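Local coordinates for enterocine A immunity protein (PDB 2BL8), which confers immunity to the antimicrobial activity of the pediocin-like bacteriocin enterocin A, at residues N52-V55 / N56-F60. Numbering follows the deposited sequence.
Sequences NRLV and NYLYF
Asn56 N donates to Asn52 O at 2.9 Å with a nearly straight N-H...O angle of 167°, the first of four consecutive i to i+4 backbone bonds along helix 48-64. Leu58 N to Leu54 O is equally short, 2.9 Å, whereas Tyr57 N to Arg53 O and Tyr59 N to Val55 O are longer. The two asparagine amides stand one turn apart, their planes 75° apart and ND2 of Asn52 3.7 Å from OD1 of Asn56. Instead of bonding directly, they share a water that accepts from Asn52 ND2 and from Asn56 ND2, each at 3.0 Å. Both amides also have partners beyond the turn: Arg85 NH2 bonds Asn52 OD1, and Tyr97 OH bonds Asn56 ND2, which together should limit rotation of the two groups. Next round the helix, Val55 and Tyr59 run alongside each other. With CG1 of Val55 anti to its backbone N (chi1 177°), this methyl meets the CD2-CE2 side of the tyrosine, 3.5 Å from CE2. Leu54 CD1 reaches Leu58 CG at 4.0 Å, the two branched ends meeting at a slant. Tyr97 of the C-terminal region touches Asn52 and Val55. These residues show the amphipathic character of helix 48-64 within the helical bundle: Leu54, Tyr57 and Leu58 pack against helix 25-38, while Leu54, Val55, Leu58 and Tyr59 touch helix 71-84.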
ATOM      1  N   ASN A  52      -5.867   3.937  -1.426  1.00 14.75           N
ATOM      2  CA  ASN A  52      -5.346   4.248  -2.750  1.00 14.94           C
ATOM      3  C   ASN A  52      -4.243   5.297  -2.701  1.00 16.11           C
ATOM      4  O   ASN A  52      -3.260   5.204  -3.440  1.00 16.00           O
ATOM      5  CB  ASN A  52      -6.460   4.711  -3.682  1.00 16.19           C
ATOM      6  CG  ASN A  52      -6.046   4.632  -5.132  1.00 18.51           C
ATOM      7  OD1 ASN A  52      -5.785   3.547  -5.644  1.00 18.95           O
ATOM      8  ND2 ASN A  52      -5.956   5.778  -5.793  1.00 21.65           N
ATOM      9  N   ARG A  53      -4.398   6.297  -1.837  1.00 16.54           N
ATOM     10  CA  ARG A  53      -3.375   7.324  -1.703  1.00 16.93           C
ATOM     11  C   ARG A  53      -2.081   6.667  -1.227  1.00 15.46           C
ATOM     12  O   ARG A  53      -0.984   7.039  -1.652  1.00 16.11           O
ATOM     13  CB  ARG A  53      -3.811   8.392  -0.692  1.00 21.98           C
ATOM     14  CG  ARG A  53      -4.960   9.264  -1.168  1.00 27.66           C
ATOM     15  CD  ARG A  53      -5.398  10.275  -0.105  1.00 30.83           C
ATOM     16  NE  ARG A  53      -4.307  11.133   0.354  1.00 35.29           N
ATOM     17  CZ  ARG A  53      -3.466  10.824   1.338  1.00 36.87           C
ATOM     18  NH1 ARG A  53      -3.582   9.669   1.982  1.00 38.85           N
ATOM     19  NH2 ARG A  53      -2.505  11.672   1.679  1.00 37.62           N
ATOM     20  N   LEU A  54      -2.221   5.688  -0.342  1.00 14.45           N
ATOM     21  CA  LEU A  54      -1.068   4.981   0.196  1.00 13.25           C
ATOM     22  C   LEU A  54      -0.357   4.192  -0.892  1.00 13.61           C
ATOM     23  O   LEU A  54       0.870   4.239  -0.999  1.00 14.58           O
ATOM     24  CB  LEU A  54      -1.497   4.034   1.320  1.00 14.31           C
ATOM     25  CG  LEU A  54      -0.409   3.067   1.802  1.00 14.38           C
ATOM     26  CD1 LEU A  54       0.800   3.842   2.315  1.00 15.04           C
ATOM     27  CD2 LEU A  54      -0.972   2.176   2.891  1.00 13.45           C
ATOM     28  N   VAL A  55      -1.123   3.474  -1.706  1.00 13.12           N
ATOM     29  CA  VAL A  55      -0.522   2.677  -2.774  1.00 13.73           C
ATOM     30  C   VAL A  55       0.173   3.583  -3.791  1.00 13.99           C
ATOM     31  O   VAL A  55       1.280   3.281  -4.247  1.00 14.69           O
ATOM     32  CB  VAL A  55      -1.571   1.789  -3.466  1.00 12.96           C
ATOM     33  CG1 VAL A  55      -0.926   1.022  -4.613  1.00 14.62           C
ATOM     34  CG2 VAL A  55      -2.157   0.805  -2.456  1.00 15.43           C
ATOM     35  N   ASN A  56      -0.466   4.696  -4.142  1.00 13.67           N
ATOM     36  CA  ASN A  56       0.136   5.657  -5.075  1.00 14.32           C
ATOM     37  C   ASN A  56       1.516   6.049  -4.537  1.00 13.94           C
ATOM     38  O   ASN A  56       2.512   6.069  -5.265  1.00 14.47           O
ATOM     39  CB  ASN A  56      -0.687   6.946  -5.152  1.00 14.25           C
ATOM     40  CG  ASN A  56      -1.958   6.814  -5.965  1.00 16.10           C
ATOM     41  OD1 ASN A  56      -2.793   7.722  -5.944  1.00 16.44           O
ATOM     42  ND2 ASN A  56      -2.113   5.711  -6.687  1.00 14.84           N
ATOM     43  N   TYR A  57       1.554   6.395  -3.254  1.00 13.33           N
ATOM     44  CA  TYR A  57       2.787   6.807  -2.595  1.00 15.81           C
ATOM     45  C   TYR A  57       3.865   5.719  -2.611  1.00 15.78           C
ATOM     46  O   TYR A  57       5.032   5.990  -2.904  1.00 16.04           O
ATOM     47  CB  TYR A  57       2.493   7.204  -1.144  1.00 16.45           C
ATOM     48  CG  TYR A  57       3.733   7.415  -0.308  1.00 19.64           C
ATOM     49  CD1 TYR A  57       4.464   8.599  -0.388  1.00 21.06           C
ATOM     50  CD2 TYR A  57       4.202   6.406   0.529  1.00 21.77           C
ATOM     51  CE1 TYR A  57       5.638   8.770   0.350  1.00 22.89           C
ATOM     52  CE2 TYR A  57       5.369   6.563   1.263  1.00 22.73           C
ATOM     53  CZ  TYR A  57       6.081   7.745   1.170  1.00 22.19           C
ATOM     54  OH  TYR A  57       7.241   7.887   1.900  1.00 25.17           O
ATOM     55  N   LEU A  58       3.474   4.489  -2.300  1.00 14.62           N
ATOM     56  CA  LEU A  58       4.436   3.396  -2.260  1.00 13.55           C
ATOM     57  C   LEU A  58       5.153   3.199  -3.592  1.00 14.40           C
ATOM     58  O   LEU A  58       6.379   3.080  -3.629  1.00 15.74           O
ATOM     59  CB  LEU A  58       3.745   2.096  -1.823  1.00 13.59           C
ATOM     60  CG  LEU A  58       3.251   2.103  -0.368  1.00 13.19           C
ATOM     61  CD1 LEU A  58       2.478   0.826  -0.064  1.00 14.36           C
ATOM     62  CD2 LEU A  58       4.435   2.237   0.578  1.00 14.71           C
ATOM     63  N   TYR A  59       4.403   3.173  -4.686  1.00 14.59           N
ATOM     64  CA  TYR A  59       5.032   2.976  -5.989  1.00 14.94           C
ATOM     65  C   TYR A  59       5.803   4.201  -6.452  1.00 16.55           C
ATOM     66  O   TYR A  59       6.846   4.075  -7.091  1.00 17.23           O
ATOM     67  CB  TYR A  59       3.983   2.575  -7.025  1.00 14.89           C
ATOM     68  CG  TYR A  59       3.513   1.152  -6.863  1.00 16.52           C
ATOM     69  CD1 TYR A  59       4.379   0.077  -7.081  1.00 16.18           C
ATOM     70  CD2 TYR A  59       2.204   0.873  -6.465  1.00 17.04           C
ATOM     71  CE1 TYR A  59       3.947  -1.244  -6.905  1.00 17.61           C
ATOM     72  CE2 TYR A  59       1.767  -0.438  -6.287  1.00 18.45           C
ATOM     73  CZ  TYR A  59       2.641  -1.489  -6.508  1.00 18.47           C
ATOM     74  OH  TYR A  59       2.197  -2.784  -6.336  1.00 22.21           O
ATOM     75  N   PHE A  60       5.293   5.386  -6.132  1.00 16.85           N
ATOM     76  CA  PHE A  60       5.984   6.608  -6.513  1.00 18.22           C
ATOM     77  C   PHE A  60       7.314   6.682  -5.767  1.00 19.69           C
ATOM     78  O   PHE A  60       8.360   6.966  -6.353  1.00 18.88           O
ATOM     79  CB  PHE A  60       5.144   7.836  -6.160  1.00 20.68           C
ATOM     80  CG  PHE A  60       5.908   9.124  -6.249  1.00 21.69           C
ATOM     81  CD1 PHE A  60       6.285   9.640  -7.483  1.00 22.84           C
ATOM     82  CD2 PHE A  60       6.296   9.797  -5.095  1.00 25.80           C
ATOM     83  CE1 PHE A  60       7.040  10.806  -7.570  1.00 24.55           C
ATOM     84  CE2 PHE A  60       7.051  10.963  -5.170  1.00 25.45           C
ATOM     85  CZ  PHE A  60       7.424  11.468  -6.412  1.00 24.04           C
TER
HETATM   86  O   HOH W   1      -4.548   5.834  -8.424  1.00 16.58           O